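PDB 3G0Z: CCR4-Not complex subunit Caf1 from Schizosaccharomyces pombe, which removes the poly(A) tails of mRNA as a metal-dependent 3'-exoribonuclease, serving as a catalytic subunit of the CCR4-NOT deadenylase complex. Local coordinates for residues S49-F54 / G239-L244. Sequence-based numbering, arbitrary orientation.
Sequences SMDTEF and GSDALL. With ZN (zinc ion), chain B.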
loop_
_atom_site.group_PDB
_atom_site.type_symbol
_atom_site.label_atom_id
_atom_site.label_comp_id
_atom_site.label_asym_id
_atom_site.label_seq_id
_atom_site.Cartn_x
_atom_site.Cartn_y
_atom_site.Cartn_z
ATOM N N SER A 49 -5.605 -5.818 -0.810
ATOM C CA SER A 49 -4.346 -5.484 -1.473
ATOM C C SER A 49 -4.152 -3.979 -1.490
ATOM O O SER A 49 -5.059 -3.217 -1.833
ATOM C CB SER A 49 -4.295 -6.049 -2.900
ATOM O OG SER A 49 -4.401 -7.463 -2.865
ATOM N N MET A 50 -2.963 -3.543 -1.120
ATOM C CA MET A 50 -2.728 -2.120 -1.027
ATOM C C MET A 50 -1.508 -1.654 -1.817
ATOM O O MET A 50 -0.529 -2.376 -1.971
ATOM C CB MET A 50 -2.558 -1.704 0.420
ATOM C CG MET A 50 -2.014 -0.287 0.525
ATOM S SD MET A 50 -1.596 0.192 2.195
ATOM C CE MET A 50 -0.834 -1.293 2.826
ATOM N N ASP A 51 -1.591 -0.422 -2.299
ATOM C CA ASP A 51 -0.453 0.257 -2.857
ATOM C C ASP A 51 -0.517 1.748 -2.462
ATOM O O ASP A 51 -1.593 2.256 -2.115
ATOM C CB ASP A 51 -0.462 0.113 -4.362
ATOM C CG ASP A 51 0.679 0.847 -4.994
ATOM O OD1 ASP A 51 1.818 0.387 -4.814
ATOM O OD2 ASP A 51 0.440 1.898 -5.622
ATOM N N THR A 52 0.625 2.436 -2.471
ATOM C CA THR A 52 0.667 3.865 -2.114
ATOM C C THR A 52 1.472 4.673 -3.124
ATOM O O THR A 52 2.377 4.141 -3.749
ATOM C CB THR A 52 1.301 4.118 -0.712
ATOM O OG1 THR A 52 2.670 3.695 -0.714
ATOM C CG2 THR A 52 0.544 3.377 0.387
ATOM N N GLU A 53 1.116 5.946 -3.297
ATOM C CA GLU A 53 1.940 6.887 -4.053
ATOM C C GLU A 53 2.306 8.033 -3.127
ATOM O O GLU A 53 1.433 8.640 -2.500
ATOM C CB GLU A 53 1.198 7.456 -5.271
ATOM C CG GLU A 53 0.888 6.440 -6.342
ATOM C CD GLU A 53 2.144 5.859 -6.987
ATOM O OE1 GLU A 53 3.270 6.164 -6.541
ATOM O OE2 GLU A 53 1.998 5.082 -7.949
ATOM N N PHE A 54 3.596 8.315 -3.029
ATOM C CA PHE A 54 4.074 9.460 -2.263
ATOM C C PHE A 54 5.123 10.193 -3.113
ATOM O O PHE A 54 5.546 9.686 -4.147
ATOM C CB PHE A 54 4.652 8.998 -0.922
ATOM C CG PHE A 54 5.704 7.936 -1.047
ATOM C CD1 PHE A 54 7.027 8.276 -1.283
ATOM C CD2 PHE A 54 5.369 6.592 -0.928
ATOM C CE1 PHE A 54 8.006 7.293 -1.405
ATOM C CE2 PHE A 54 6.337 5.602 -1.042
ATOM C CZ PHE A 54 7.659 5.954 -1.281
ATOM N N GLY A 239 -4.643 3.075 -7.108
ATOM C CA GLY A 239 -5.792 2.210 -7.305
ATOM C C GLY A 239 -5.496 1.068 -8.266
ATOM O O GLY A 239 -5.786 -0.108 -7.991
ATOM N N SER A 240 -4.912 1.423 -9.407
ATOM C CA SER A 240 -4.538 0.449 -10.436
ATOM C C SER A 240 -3.445 -0.508 -9.953
ATOM O O SER A 240 -3.528 -1.717 -10.153
ATOM C CB SER A 240 -4.071 1.183 -11.701
ATOM O OG SER A 240 -3.809 0.267 -12.745
ATOM N N ASP A 241 -2.416 0.036 -9.319
ATOM C CA ASP A 241 -1.332 -0.782 -8.801
ATOM C C ASP A 241 -1.831 -1.732 -7.706
ATOM O O ASP A 241 -1.349 -2.858 -7.589
ATOM C CB ASP A 241 -0.202 0.090 -8.269
ATOM C CG ASP A 241 0.523 0.854 -9.380
ATOM O OD1 ASP A 241 0.470 0.418 -10.543
ATOM O OD2 ASP A 241 1.134 1.900 -9.084
ATOM N N ALA A 242 -2.801 -1.299 -6.909
ATOM C CA ALA A 242 -3.311 -2.187 -5.861
ATOM C C ALA A 242 -4.057 -3.380 -6.479
ATOM O O ALA A 242 -3.932 -4.519 -6.028
ATOM C CB ALA A 242 -4.192 -1.435 -4.905
ATOM N N LEU A 243 -4.835 -3.105 -7.513
ATOM C CA LEU A 243 -5.543 -4.151 -8.240
ATOM C C LEU A 243 -4.567 -5.153 -8.854
ATOM O O LEU A 243 -4.745 -6.373 -8.764
ATOM C CB LEU A 243 -6.418 -3.522 -9.332
ATOM C CG LEU A 243 -7.290 -4.522 -10.096
ATOM C CD1 LEU A 243 -7.996 -5.475 -9.127
ATOM C CD2 LEU A 243 -8.295 -3.791 -10.979
ATOM N N LEU A 244 -3.524 -4.625 -9.473
ATOM C CA LEU A 244 -2.518 -5.444 -10.121
ATOM C C LEU A 244 -1.829 -6.337 -9.097
ATOM O O LEU A 244 -1.517 -7.497 -9.366
ATOM C CB LEU A 244 -1.488 -4.553 -10.822
ATOM C CG LEU A 244 -0.543 -5.298 -11.764
ATOM C CD1 LEU A 244 -1.336 -6.082 -12.795
ATOM C CD2 LEU A 244 0.430 -4.335 -12.438
HETATM ZN ZN ZN B . 2.125 2.596 -6.939
HETATM O O HOH W 1 4.096 1.910 -5.536
#
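Asp51 of strand 47-53 and Asp241 of helix 238-257 reach the same zinc ion. Asp51 CB packs against Ala242 N, on the near side of the helix. Asp51 CG stands anti to the backbone N (chi1 178°) and passes beside Asp241 CB, a torsion that sends the carboxylate to the zinc. Asp51 OD2 binds zinc at 2.2 Å and lies 3.3 Å from Asp241 CB. Asp51 OD1 takes a hydrogen bond from the zinc-bound water, whose O is 2.8 Å away. A bound manganese ion also lies close to this side chain.

Asp241 binds from the helix side, with Asp241 OD2 2.5 Å from zinc. Its carboxylate plane is nearly perpendicular to that of Asp51 (86°). Asp241 OD1 forms a salt bridge with Arg231, which would hold the group's rotation. Glu53 bends at CB-CG (chi2 -64°) and brings Glu53 OE2 to zinc in a long bond of 2.7 Å. Glu53 OE2 and Asp241 OD2 are two acceptors 3.5 Å apart; both face the same zinc, whose charge probably offsets their repulsion.

Away from the metal, the Ala242 methyl rests on the strand backbone, with Ala242 CB 3.7 Å from Ser49 O. The small side chain fits a close approach of strand and helix. No direct hydrogen bond joins segments 49-54 and 239-244. Asp51 and Glu53 on a central strand, with Asp241 from a helix and Asp172 nearby, form the acidic two-metal site of DEDD exonucleases, within an RNase H-like fold.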